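Lipolytic enzyme, g-d-s-l (Clostridium thermocellum, PDB 2W47) carries the family 6 carbohydrate-binding module modelled here, a beta-sandwich domain that holds a bound glycan and a calcium ion. Local coordinates at residues Y7-D11 against T27-V32; I42-V46 against V123-V128; S50-L56 against I99-Q105; N67-R71 against D118-V123. All blocks are in the same frame, centred on the assembly; numbering follows the deposited sequence. Where two conformers were deposited one is given.

Contact 1 (Y7-D11 against T27-V32); sequences YQAED and TGSCYV
Ala-9 presses its methyl group onto the chain at Tyr-31, CB standing 3.6 Å from CA of Tyr-31, and this is the tightly packed end of the contact. The same methyl meets CG2 of Val-32 at 3.8 Å and lies a little farther from SG of Cys-30. Leu-19 of strand 17-20 packs on all three of Ala-9, Cys-30 and Val-32 and closes the patch. Polar groups take over at Gln-8. A bend at chi2 (-68°) carries its amide across the side chain of Thr-27 at about a right angle; NE2 donates to OG1 of Thr-27 at 3.1 Å, with the hydroxyl oxygen in the amide plane. That oxygen also bonds Asp-124 of strand 122-130. The other end of the amide, OE1 of Gln-8, accepts a hydrogen bond from N of Ala-9 at 3.3 Å, and the two bonds together hold the amide's rotation. The outer side is looser and wet. Ser-29 OG donates to OE2 of Glu-10 at 2.7 Å, meeting this oxygen from above the carboxylate plane. One water donates to both OE1 of Gln-8 and OG of Ser-29 while accepting N of Glu-10; another joins OE1 of Glu-10 to N of Ser-29. Tyr-31 starts off away from 7-11, and its OH bonds Glu-20. The loop 27-30 is thus moored to the short 3-10 turn after strand 5-8, behind a tyrosine of the glycan pocket, a site built from loops and strand ends at the edge of the family 6 beta sandwich.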
loop_
_atom_site.group_PDB
_atom_site.type_symbol
_atom_site.label_atom_id
_atom_site.label_comp_id
_atom_site.label_asym_id
_atom_site.label_seq_id
_atom_site.Cartn_x
_atom_site.Cartn_y
_atom_site.Cartn_z
ATOM N N TYR A 7 5.371 -2.795 7.381
ATOM C CA TYR A 7 6.347 -2.115 6.544
ATOM C C TYR A 7 5.985 -0.642 6.574
ATOM O O TYR A 7 5.001 -0.217 5.959
ATOM C CB TYR A 7 6.325 -2.701 5.126
ATOM C CG TYR A 7 6.868 -4.104 5.119
ATOM C CD1 TYR A 7 8.227 -4.344 4.918
ATOM C CD2 TYR A 7 6.040 -5.193 5.385
ATOM C CE1 TYR A 7 8.738 -5.636 4.949
ATOM C CE2 TYR A 7 6.542 -6.486 5.420
ATOM C CZ TYR A 7 7.889 -6.699 5.207
ATOM O OH TYR A 7 8.411 -7.974 5.242
ATOM N N GLN A 8 6.752 0.133 7.339
ATOM C CA GLN A 8 6.412 1.532 7.556
ATOM C C GLN A 8 6.730 2.408 6.349
ATOM O O GLN A 8 7.557 2.059 5.512
ATOM C CB GLN A 8 7.104 2.089 8.814
ATOM C CG GLN A 8 6.296 1.898 10.109
ATOM C CD GLN A 8 5.043 2.749 10.129
ATOM O OE1 GLN A 8 4.899 3.669 9.320
ATOM N NE2 GLN A 8 4.129 2.452 11.055
ATOM N N ALA A 9 6.065 3.557 6.280
ATOM C CA ALA A 9 6.241 4.503 5.176
ATOM C C ALA A 9 7.716 4.830 4.923
ATOM O O ALA A 9 8.168 4.847 3.766
ATOM C CB ALA A 9 5.451 5.788 5.450
ATOM N N GLU A 10 8.465 5.065 6.000
ATOM C CA GLU A 10 9.859 5.509 5.881
ATOM C C GLU A 10 10.767 4.446 5.252
ATOM O O GLU A 10 11.877 4.753 4.802
ATOM C CB GLU A 10 10.421 5.958 7.250
ATOM C CG GLU A 10 10.668 4.788 8.229
ATOM C CD GLU A 10 10.806 5.146 9.712
ATOM O OE1 GLU A 10 10.583 4.233 10.537
ATOM O OE2 GLU A 10 11.128 6.297 10.070
ATOM N N ASP A 11 10.308 3.197 5.224
ATOM C CA ASP A 11 11.127 2.106 4.686
ATOM C C ASP A 11 10.818 1.765 3.231
ATOM O O ASP A 11 11.466 0.904 2.624
ATOM C CB ASP A 11 11.048 0.889 5.592
ATOM C CG ASP A 11 11.763 1.122 6.922
ATOM O OD1 ASP A 11 12.881 1.690 6.919
ATOM O OD2 ASP A 11 11.201 0.770 7.968
ATOM N N THR A 27 0.717 6.242 11.953
ATOM C CA THR A 27 1.512 5.519 12.944
ATOM C C THR A 27 2.982 5.592 12.551
ATOM O O THR A 27 3.324 5.899 11.406
ATOM C CB THR A 27 1.077 4.041 13.077
ATOM O OG1 THR A 27 1.236 3.369 11.823
ATOM C CG2 THR A 27 -0.375 3.937 13.547
ATOM N N GLY A 28 3.861 5.299 13.499
ATOM C CA GLY A 28 5.288 5.461 13.263
ATOM C C GLY A 28 5.633 6.914 12.990
ATOM O O GLY A 28 4.966 7.830 13.465
ATOM N N SER A 29 6.665 7.116 12.179
ATOM C CA SER A 29 7.247 8.441 12.025
ATOM C C SER A 29 6.526 9.352 11.034
ATOM O O SER A 29 6.645 10.575 11.123
ATOM C CB SER A 29 8.713 8.307 11.626
ATOM O OG SER A 29 8.836 7.615 10.397
ATOM N N CYS A 30 5.800 8.762 10.083
ATOM C CA CYS A 30 5.238 9.534 8.982
ATOM C C CYS A 30 4.374 8.637 8.113
ATOM O O CYS A 30 4.191 7.457 8.401
ATOM C CB CYS A 30 6.375 10.143 8.137
ATOM S SG CYS A 30 7.506 8.918 7.407
ATOM N N TYR A 31 3.857 9.212 7.033
ATOM C CA TYR A 31 3.115 8.467 6.024
ATOM C C TYR A 31 3.490 9.019 4.651
ATOM O O TYR A 31 4.143 10.068 4.551
ATOM C CB TYR A 31 1.605 8.569 6.280
ATOM C CG TYR A 31 1.066 9.983 6.209
ATOM C CD1 TYR A 31 0.662 10.539 4.990
ATOM C CD2 TYR A 31 0.953 10.764 7.358
ATOM C CE1 TYR A 31 0.170 11.838 4.913
ATOM C CE2 TYR A 31 0.449 12.064 7.299
ATOM C CZ TYR A 31 0.051 12.591 6.078
ATOM O OH TYR A 31 -0.435 13.874 6.020
ATOM N N VAL A 32 3.089 8.305 3.604
ATOM C CA VAL A 32 3.351 8.741 2.234
ATOM C C VAL A 32 2.196 9.565 1.687
ATOM O O VAL A 32 1.043 9.171 1.783
ATOM C CB VAL A 32 3.572 7.549 1.284
ATOM C CG1 VAL A 32 3.947 8.048 -0.104
ATOM C CG2 VAL A 32 4.662 6.634 1.810
HETATM O O HOH W 1 7.190 5.636 8.616
HETATM O O HOH W 2 5.543 6.060 10.054
HETATM O O HOH W 3 7.976 4.583 11.495
#

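Contact 2 (I42-V46 against V123-V128)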
loop_
_atom_site.group_PDB
_atom_site.type_symbol
_atom_site.label_atom_id
_atom_site.label_comp_id
_atom_site.label_asym_id
_atom_site.label_seq_id
_atom_site.Cartn_x
_atom_site.Cartn_y
_atom_site.Cartn_z
ATOM N N ILE A 42 4.760 3.757 -4.428
ATOM C CA ILE A 42 5.449 3.326 -3.219
ATOM C C ILE A 42 5.791 1.852 -3.394
ATOM O O ILE A 42 4.977 1.064 -3.890
ATOM C CB ILE A 42 4.594 3.533 -1.941
ATOM C CG1 ILE A 42 3.352 2.633 -1.956
ATOM C CG2 ILE A 42 4.238 5.005 -1.778
ATOM C CD1 ILE A 42 2.367 2.895 -0.829
ATOM N N GLU A 43 7.008 1.490 -3.003
ATOM C CA GLU A 43 7.497 0.136 -3.190
ATOM C C GLU A 43 8.174 -0.344 -1.927
ATOM O O GLU A 43 8.986 0.369 -1.345
ATOM C CB GLU A 43 8.481 0.116 -4.351
ATOM C CG GLU A 43 9.056 -1.236 -4.666
ATOM C CD GLU A 43 9.880 -1.187 -5.920
ATOM O OE1 GLU A 43 9.289 -1.192 -7.020
ATOM O OE2 GLU A 43 11.132 -1.157 -5.815
ATOM N N TRP A 44 7.844 -1.561 -1.513
ATOM C CA TRP A 44 8.522 -2.178 -0.391
ATOM C C TRP A 44 9.152 -3.494 -0.793
ATOM O O TRP A 44 8.628 -4.222 -1.645
ATOM C CB TRP A 44 7.542 -2.466 0.741
ATOM C CG TRP A 44 7.160 -1.313 1.603
ATOM C CD1 TRP A 44 7.873 -0.784 2.643
ATOM C CD2 TRP A 44 5.925 -0.594 1.559
ATOM N NE1 TRP A 44 7.164 0.232 3.234
ATOM C CE2 TRP A 44 5.964 0.368 2.589
ATOM C CE3 TRP A 44 4.790 -0.668 0.740
ATOM C CZ2 TRP A 44 4.917 1.244 2.829
ATOM C CZ3 TRP A 44 3.749 0.210 0.980
ATOM C CH2 TRP A 44 3.823 1.154 2.015
ATOM N N ASN A 45 10.281 -3.791 -0.155
ATOM C CA ASN A 45 10.893 -5.105 -0.221
ATOM C C ASN A 45 10.357 -5.953 0.923
ATOM O O ASN A 45 10.706 -5.756 2.086
ATOM C CB ASN A 45 12.415 -4.973 -0.160
ATOM C CG ASN A 45 12.991 -4.415 -1.433
ATOM O OD1 ASN A 45 12.682 -4.885 -2.525
ATOM N ND2 ASN A 45 13.856 -3.410 -1.298
ATOM N N VAL A 46 9.467 -6.876 0.575
ATOM C CA VAL A 46 8.706 -7.640 1.557
ATOM C C VAL A 46 9.233 -9.063 1.643
ATOM O O VAL A 46 9.355 -9.751 0.632
ATOM C CB VAL A 46 7.199 -7.622 1.197
ATOM C CG1 VAL A 46 6.384 -8.561 2.099
ATOM C CG2 VAL A 46 6.659 -6.211 1.326
ATOM N N VAL A 123 -0.731 6.956 2.459
ATOM C CA VAL A 123 -0.491 5.574 2.905
ATOM C C VAL A 123 0.411 5.547 4.138
ATOM O O VAL A 123 1.556 6.042 4.117
ATOM C CB VAL A 123 0.110 4.687 1.784
ATOM C CG1 VAL A 123 0.393 3.296 2.309
ATOM C CG2 VAL A 123 -0.850 4.609 0.583
ATOM N N ASP A 124 -0.121 4.982 5.214
ATOM C CA ASP A 124 0.560 4.927 6.497
ATOM C C ASP A 124 1.603 3.810 6.542
ATOM O O ASP A 124 2.739 4.015 7.002
ATOM C CB ASP A 124 -0.497 4.700 7.587
ATOM C CG ASP A 124 0.059 4.802 8.983
ATOM O OD1 ASP A 124 1.060 5.515 9.188
ATOM O OD2 ASP A 124 -0.542 4.186 9.890
ATOM N N TYR A 125 1.202 2.629 6.082
ATOM C CA TYR A 125 2.051 1.443 6.078
ATOM C C TYR A 125 1.433 0.340 5.245
ATOM O O TYR A 125 0.269 0.437 4.829
ATOM C CB TYR A 125 2.315 0.931 7.505
ATOM C CG TYR A 125 1.113 0.500 8.326
ATOM C CD1 TYR A 125 0.356 -0.622 7.973
ATOM C CD2 TYR A 125 0.791 1.161 9.502
ATOM C CE1 TYR A 125 -0.725 -1.039 8.751
ATOM C CE2 TYR A 125 -0.277 0.750 10.287
ATOM C CZ TYR A 125 -1.030 -0.350 9.903
ATOM O OH TYR A 125 -2.096 -0.773 10.668
ATOM N N LEU A 126 2.227 -0.699 5.009
ATOM C CA LEU A 126 1.763 -1.949 4.446
ATOM C C LEU A 126 1.959 -3.010 5.516
ATOM O O LEU A 126 3.052 -3.157 6.052
ATOM C CB LEU A 126 2.573 -2.301 3.196
ATOM C CG LEU A 126 2.397 -3.707 2.616
ATOM C CD1 LEU A 126 1.002 -3.915 2.048
ATOM C CD2 LEU A 126 3.456 -3.984 1.560
ATOM N N LYS A 127 0.894 -3.737 5.825
ATOM C CA LYS A 127 0.917 -4.816 6.803
ATOM C C LYS A 127 0.818 -6.132 6.049
ATOM O O LYS A 127 -0.052 -6.298 5.195
ATOM C CB LYS A 127 -0.271 -4.650 7.742
ATOM C CG LYS A 127 -0.461 -5.762 8.774
ATOM C CD LYS A 127 -1.732 -5.492 9.580
ATOM C CE LYS A 127 -1.964 -6.514 10.670
ATOM N NZ LYS A 127 -3.158 -6.139 11.477
ATOM N N VAL A 128 1.709 -7.069 6.368
ATOM C CA VAL A 128 1.804 -8.333 5.643
ATOM C C VAL A 128 1.730 -9.475 6.642
ATOM O O VAL A 128 2.446 -9.490 7.644
ATOM C CB VAL A 128 3.122 -8.422 4.808
ATOM C CG1 VAL A 128 3.224 -9.725 4.010
ATOM C CG2 VAL A 128 3.229 -7.224 3.864
#
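Strands 42-46 and 123-128 run in roughly the same direction, their axes 9.4 Å apart at closest and 31° apart in direction, Ile-42 lying across from Val-123, Trp-44 from Leu-126 and Val-46 from Val-128. This is the face-to-face packing of a beta sandwich, here the jelly roll of family 6 modules: one strand belongs to the five-stranded sheet, the other to the four-stranded sheet, and only side chains span the gap. Trp-44 fills its middle. With CG beside the backbone N (chi1 -79°), the indole slides past Leu-126, the two side chains running in opposite directions. CB of Leu-126 sits over one face of the indole in a CH-pi contact, 3.7 Å from the centroid of the six-membered ring of Trp-44 and 19° off its normal, displaced toward the rim. CG1 of Val-123 comes to the ring edge instead, 4.1 Å from CH2 of Trp-44. The indole N-H is not left bare in this apolar layer: NE1 donates to the backbone O of Gln-8 on strand 5-8, which helps hold the ring's rotation. At one end, CD1 of Ile-42, in one of its two conformers, touches CG1 of Val-123. At the other, Val-46 and Val-128 reach toward each other tip to tip, CG1 of Val-46 lying 3.9 Å from CG2 of Val-128. Between ring and valines stands CD2 of Leu-126, 3.7 Å from CE3 of Trp-44 and 3.9 Å from CG2 of Val-46.

Contact 3 (S50-L56 against I99-Q105); sequences SSGSYAL and IVANLNQ
Gly-52 and Leu-103, Tyr-54 and Ala-101, and Leu-56 and Ile-99 are antiparallel hydrogen-bonded pairs, each joined by two backbone bonds. Among the shortest are Leu-103 N to Gly-52 O and Leu-56 N to Ile-99 O, both 2.8 Å and both nearly straight. Ser-53 with Asn-102 and Ala-55 with Val-100 are the non-hydrogen-bonded pairs between them. Beyond Gly-52 the ladder is prolonged by a side chain: OG of Ser-51, set beside its own backbone N (chi1 -61°), accepts N of Gln-105 at 2.9 Å. Within 50-56, Tyr-54 OH donates to O of Ser-50 at 2.7 Å, in the carbonyl plane and on a lone pair, so the phenol latches the approach to the strand. Packing gathers on the face of Tyr-54, Leu-56, Ala-101 and Leu-103. The side chains of Tyr-54 and Leu-103 cross at about a right angle, CD1 of Leu-103 standing 3.7 Å from CG of Tyr-54. CD1 of Leu-56 rests on CB of Ala-101 at 3.8 Å. Ile-110 of the facing sheet covers Leu-56 and Leu-103. The other face mixes Ser-53 and Asn-102 with Ala-55 and Val-100; Pro-136, near the C terminus, touches Ser-53 and Asn-102. Strand 95-103, outermost in its sheet, is thus fastened by regular main-chain bonds along one side and sealed into the sandwich core by its apolar face.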
loop_
_atom_site.group_PDB
_atom_site.type_symbol
_atom_site.label_atom_id
_atom_site.label_comp_id
_atom_site.label_asym_id
_atom_site.label_seq_id
_atom_site.Cartn_x
_atom_site.Cartn_y
_atom_site.Cartn_z
ATOM N N SER A 50 8.089 -18.200 3.872
ATOM C CA SER A 50 7.813 -19.342 3.020
ATOM C C SER A 50 6.955 -18.901 1.847
ATOM O O SER A 50 6.231 -17.904 1.935
ATOM C CB SER A 50 7.102 -20.450 3.811
ATOM O OG SER A 50 5.966 -19.951 4.493
ATOM N N SER A 51 7.049 -19.627 0.741
ATOM C CA SER A 51 6.212 -19.344 -0.411
ATOM C C SER A 51 4.766 -19.637 -0.056
ATOM O O SER A 51 4.476 -20.586 0.673
ATOM C CB SER A 51 6.645 -20.162 -1.621
ATOM O OG SER A 51 7.979 -19.845 -1.973
ATOM N N GLY A 52 3.861 -18.806 -0.551
ATOM C CA GLY A 52 2.445 -19.015 -0.286
ATOM C C GLY A 52 1.640 -17.737 -0.331
ATOM O O GLY A 52 2.110 -16.707 -0.821
ATOM N N SER A 53 0.418 -17.807 0.187
ATOM C CA SER A 53 -0.521 -16.692 0.108
ATOM C C SER A 53 -0.399 -15.785 1.324
ATOM O O SER A 53 -0.364 -16.251 2.464
ATOM C CB SER A 53 -1.954 -17.208 -0.029
ATOM O OG SER A 53 -2.050 -18.176 -1.058
ATOM N N TYR A 54 -0.324 -14.483 1.063
ATOM C CA TYR A 54 -0.183 -13.478 2.113
ATOM C C TYR A 54 -1.204 -12.387 1.916
ATOM O O TYR A 54 -1.488 -11.995 0.787
ATOM C CB TYR A 54 1.220 -12.855 2.097
ATOM C CG TYR A 54 2.291 -13.801 2.578
ATOM C CD1 TYR A 54 2.795 -13.706 3.868
ATOM C CD2 TYR A 54 2.792 -14.793 1.742
ATOM C CE1 TYR A 54 3.774 -14.593 4.322
ATOM C CE2 TYR A 54 3.772 -15.675 2.182
ATOM C CZ TYR A 54 4.255 -15.567 3.472
ATOM O OH TYR A 54 5.231 -16.446 3.918
ATOM N N ALA A 55 -1.735 -11.890 3.025
ATOM C CA ALA A 55 -2.525 -10.669 3.006
ATOM C C ALA A 55 -1.580 -9.474 2.955
ATOM O O ALA A 55 -0.586 -9.426 3.687
ATOM C CB ALA A 55 -3.417 -10.594 4.224
ATOM N N LEU A 56 -1.898 -8.545 2.059
ATOM C CA LEU A 56 -1.198 -7.273 1.922
ATOM C C LEU A 56 -2.237 -6.207 2.208
ATOM O O LEU A 56 -3.147 -5.997 1.409
ATOM C CB LEU A 56 -0.661 -7.108 0.494
ATOM C CG LEU A 56 0.113 -8.286 -0.110
ATOM C CD1 LEU A 56 0.524 -7.984 -1.548
ATOM C CD2 LEU A 56 1.322 -8.610 0.746
ATOM N N ILE A 99 -5.408 -6.963 -0.282
ATOM C CA ILE A 99 -5.521 -8.059 -1.235
ATOM C C ILE A 99 -4.772 -9.253 -0.678
ATOM O O ILE A 99 -3.953 -9.121 0.236
ATOM C CB ILE A 99 -4.962 -7.715 -2.652
ATOM C CG1 ILE A 99 -3.482 -7.316 -2.591
ATOM C CG2 ILE A 99 -5.813 -6.657 -3.347
ATOM C CD1 ILE A 99 -2.805 -7.278 -3.948
ATOM N N VAL A 100 -5.065 -10.422 -1.228
ATOM C CA VAL A 100 -4.276 -11.607 -0.968
ATOM C C VAL A 100 -3.447 -11.869 -2.224
ATOM O O VAL A 100 -3.960 -11.802 -3.337
ATOM C CB VAL A 100 -5.174 -12.813 -0.613
ATOM C CG1 VAL A 100 -4.350 -14.065 -0.454
ATOM C CG2 VAL A 100 -5.943 -12.529 0.666
ATOM N N ALA A 101 -2.161 -12.146 -2.036
ATOM C CA ALA A 101 -1.261 -12.395 -3.153
ATOM C C ALA A 101 -0.298 -13.510 -2.825
ATOM O O ALA A 101 0.066 -13.704 -1.665
ATOM C CB ALA A 101 -0.483 -11.124 -3.488
ATOM N N ASN A 102 0.111 -14.237 -3.861
ATOM C CA ASN A 102 1.133 -15.256 -3.704
ATOM C C ASN A 102 2.510 -14.611 -3.703
ATOM O O ASN A 102 2.836 -13.825 -4.597
ATOM C CB ASN A 102 1.030 -16.311 -4.807
ATOM C CG ASN A 102 -0.157 -17.242 -4.617
ATOM O OD1 ASN A 102 -0.765 -17.693 -5.588
ATOM N ND2 ASN A 102 -0.492 -17.536 -3.364
ATOM N N LEU A 103 3.294 -14.929 -2.679
ATOM C CA LEU A 103 4.663 -14.430 -2.548
ATOM C C LEU A 103 5.638 -15.598 -2.594
ATOM O O LEU A 103 5.282 -16.725 -2.234
ATOM C CB LEU A 103 4.850 -13.664 -1.231
ATOM C CG LEU A 103 3.952 -12.450 -0.951
ATOM C CD1 LEU A 103 4.402 -11.767 0.331
ATOM C CD2 LEU A 103 3.935 -11.467 -2.120
ATOM N N ASN A 104 6.863 -15.324 -3.037
ATOM C CA ASN A 104 7.936 -16.322 -3.062
ATOM C C ASN A 104 8.770 -16.238 -1.796
ATOM O O ASN A 104 8.943 -15.159 -1.239
ATOM C CB ASN A 104 8.856 -16.086 -4.264
ATOM C CG ASN A 104 8.106 -15.981 -5.574
ATOM O OD1 ASN A 104 7.402 -16.905 -5.981
ATOM N ND2 ASN A 104 8.278 -14.857 -6.260
ATOM N N GLN A 105 9.314 -17.368 -1.345
ATOM C CA GLN A 105 10.229 -17.345 -0.208
ATOM C C GLN A 105 11.350 -16.346 -0.477
ATOM O O GLN A 105 11.943 -16.341 -1.561
ATOM C CB GLN A 105 10.814 -18.738 0.075
ATOM C CG GLN A 105 11.633 -18.795 1.362
ATOM C CD GLN A 105 12.093 -20.196 1.727
ATOM O OE1 GLN A 105 11.656 -20.757 2.732
ATOM N NE2 GLN A 105 12.982 -20.759 0.920
#

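Contact 4 (N67-R71 against D118-V123). With AQA (4-deoxy-beta-L-threo-hex-4-enopyranuronic acid), chain B.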
loop_
_atom_site.group_PDB
_atom_site.type_symbol
_atom_site.label_atom_id
_atom_site.label_comp_id
_atom_site.label_asym_id
_atom_site.label_seq_id
_atom_site.Cartn_x
_atom_site.Cartn_y
_atom_site.Cartn_z
ATOM N N ASN A 67 -12.537 7.823 -5.554
ATOM C CA ASN A 67 -11.657 6.665 -5.474
ATOM C C ASN A 67 -10.293 7.014 -6.059
ATOM O O ASN A 67 -10.205 7.671 -7.103
ATOM C CB ASN A 67 -12.293 5.517 -6.265
ATOM C CG ASN A 67 -11.522 4.220 -6.153
ATOM O OD1 ASN A 67 -10.797 3.990 -5.184
ATOM N ND2 ASN A 67 -11.671 3.358 -7.151
ATOM N N ARG A 68 -9.232 6.568 -5.384
ATOM C CA ARG A 68 -7.859 6.755 -5.868
ATOM C C ARG A 68 -7.257 5.382 -6.143
ATOM O O ARG A 68 -6.515 4.843 -5.314
ATOM C CB ARG A 68 -7.026 7.524 -4.837
ATOM C CG ARG A 68 -7.430 8.986 -4.752
ATOM C CD ARG A 68 -6.480 9.794 -3.893
ATOM N NE ARG A 68 -6.725 11.230 -4.007
ATOM C CZ ARG A 68 -5.963 12.152 -3.429
ATOM N NH1 ARG A 68 -4.913 11.786 -2.695
ATOM N NH2 ARG A 68 -6.246 13.439 -3.584
ATOM N N PRO A 69 -7.591 4.802 -7.304
ATOM C CA PRO A 69 -7.192 3.430 -7.583
ATOM C C PRO A 69 -5.694 3.309 -7.840
ATOM O O PRO A 69 -5.046 4.260 -8.312
ATOM C CB PRO A 69 -8.008 3.080 -8.836
ATOM C CG PRO A 69 -8.193 4.393 -9.525
ATOM C CD PRO A 69 -8.375 5.381 -8.416
ATOM N N MET A 70 -5.146 2.145 -7.505
ATOM C CA MET A 70 -3.727 1.886 -7.727
ATOM C C MET A 70 -3.496 0.529 -8.339
ATOM O O MET A 70 -4.221 -0.429 -8.059
ATOM C CB MET A 70 -2.913 2.028 -6.438
ATOM C CG MET A 70 -3.054 3.390 -5.792
ATOM S SD MET A 70 -1.623 3.841 -4.793
ATOM C CE MET A 70 -1.971 2.957 -3.271
ATOM N N ARG A 71 -2.481 0.469 -9.191
ATOM C CA ARG A 71 -2.039 -0.759 -9.825
ATOM C C ARG A 71 -1.035 -1.432 -8.897
ATOM O O ARG A 71 -0.025 -0.829 -8.534
ATOM C CB ARG A 71 -1.374 -0.404 -11.156
ATOM C CG ARG A 71 -1.291 -1.526 -12.181
ATOM C CD ARG A 71 -0.622 -1.060 -13.477
ATOM N NE ARG A 71 -1.323 0.066 -14.092
ATOM C CZ ARG A 71 -0.909 1.333 -14.043
ATOM N NH1 ARG A 71 -1.628 2.276 -14.631
ATOM N NH2 ARG A 71 0.212 1.661 -13.413
ATOM N N ASP A 118 -5.277 12.517 -9.685
ATOM C CA ASP A 118 -5.174 13.078 -8.341
ATOM C C ASP A 118 -4.205 12.267 -7.478
ATOM O O ASP A 118 -4.040 12.561 -6.297
ATOM C CB ASP A 118 -6.549 13.167 -7.669
ATOM C CG ASP A 118 -6.678 14.360 -6.731
ATOM O OD1 ASP A 118 -5.877 15.318 -6.827
ATOM O OD2 ASP A 118 -7.604 14.333 -5.896
ATOM N N GLY A 119 -3.546 11.277 -8.076
ATOM C CA GLY A 119 -2.548 10.467 -7.373
ATOM C C GLY A 119 -3.133 9.382 -6.494
ATOM O O GLY A 119 -4.315 9.032 -6.612
ATOM N N GLY A 120 -2.290 8.832 -5.623
ATOM C CA GLY A 120 -2.710 7.757 -4.736
ATOM C C GLY A 120 -3.233 8.299 -3.422
ATOM O O GLY A 120 -3.084 9.495 -3.141
ATOM N N PRO A 121 -3.825 7.423 -2.597
ATOM C CA PRO A 121 -4.241 7.822 -1.260
ATOM C C PRO A 121 -2.999 8.103 -0.418
ATOM O O PRO A 121 -1.884 7.715 -0.792
ATOM C CB PRO A 121 -4.933 6.564 -0.725
ATOM C CG PRO A 121 -4.232 5.441 -1.418
ATOM C CD PRO A 121 -4.030 5.978 -2.818
ATOM N N ASN A 122 -3.185 8.762 0.717
ATOM C CA ASN A 122 -2.106 8.814 1.702
ATOM C C ASN A 122 -1.966 7.436 2.323
ATOM O O ASN A 122 -2.970 6.797 2.653
ATOM C CB ASN A 122 -2.386 9.854 2.773
ATOM C CG ASN A 122 -2.240 11.271 2.264
ATOM O OD1 ASN A 122 -1.694 11.515 1.188
ATOM N ND2 ASN A 122 -2.730 12.233 3.053
ATOM N N VAL A 123 -0.731 6.956 2.459
ATOM C CA VAL A 123 -0.491 5.574 2.905
ATOM C C VAL A 123 0.411 5.547 4.138
ATOM O O VAL A 123 1.556 6.042 4.117
ATOM C CB VAL A 123 0.110 4.687 1.784
ATOM C CG1 VAL A 123 0.393 3.296 2.309
ATOM C CG2 VAL A 123 -0.850 4.609 0.583
HETATM O O6A AQA B . -4.962 15.517 -2.172
HETATM C C6 AQA B . -4.084 15.039 -1.402
HETATM O O6B AQA B . -3.369 14.055 -1.724
HETATM C C5 AQA B . -3.912 15.591 -0.200
HETATM O O5 AQA B . -4.785 16.707 0.138
HETATM C C4 AQA B . -2.991 15.113 0.669
HETATM C C3 AQA B . -2.654 15.888 1.928
HETATM O O3 AQA B . -2.111 15.035 2.945
HETATM C C2 AQA B . -3.936 16.545 2.425
HETATM O O2 AQA B . -3.693 17.318 3.602
HETATM C C1 AQA B . -4.511 17.443 1.335
HETATM O O HOH W 4 -9.182 11.897 -5.410
HETATM O O HOH W 5 -5.174 6.979 -8.579
#
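Arg-68 runs along the backbone of Gly-119 and Gly-120 and carries its head straight on to the glycan. Its CB lies 3.6 Å from O of Gly-119, and CG keeps the same neighbour. CD moves on to O of Gly-120, 3.5 Å away. The chain is extended from CG to NE, which delivers the guanidinium to the pocket; NE gives its hydrogen to a water that in turn donates to OD2 of Asp-118. CZ lies beneath the backbone O of Asp-118, which stands over the centre of one guanidinium face, 3.5 Å from the plane. In this family 6 beta sandwich the head belongs to the glycan pocket, formed by loops and strand ends at the edge of the sandwich, beside the calcium ion. NH1 donates to O6B of the AQA carboxylate at 2.9 Å and to O of Gly-120 at 3.0 Å, the latter bond tilted from the guanidinium plane. NH2 of Arg-68 meets O6A of AQA at 2.8 Å in an almost straight bond (167°), completing a two-pronged grip on the carboxylate. NH2 of Arg-68 also forms a salt bridge with OD2 of Asp-118 at 2.8 Å, though the hydrogen bond within it is weak and the guanidinium and the Asp-118 carboxylate stand 79° apart. OD1 of Asp-118 takes ND2 of Asn-36, a residue of the calcium site that also bonds AQA. Asn-122 adds a bond from ND2 to O3 of the sugar. Behind the pocket, Met-70 and Pro-121 meet tip to tip, CE of Met-70 lying 3.7 Å from CD of Pro-121.

Overall arrangement
From the N terminus, contact 1 closes the first loop, bringing 27-32 back onto the end of strand 5-8 before any other contact opens. Contact 2 opens at 42-46 and closes only at 123-128, a long excursion that encloses contacts 3 and 4. These two cross: 67-71 departs before 99-105 closes contact 3, and contact 4 closes later, at 118-123. Contact 2 joins the two sheets and shares Val-123 with contact 4. Contact 3 binds neighbouring strands of the four-stranded sheet. Contact 4 ties the start of strand 70-74, in the five-stranded sheet, to the run into strand 122-130 of the four-stranded sheet, beside the glycan pocket. Contact 1 touches contacts 2 and 4.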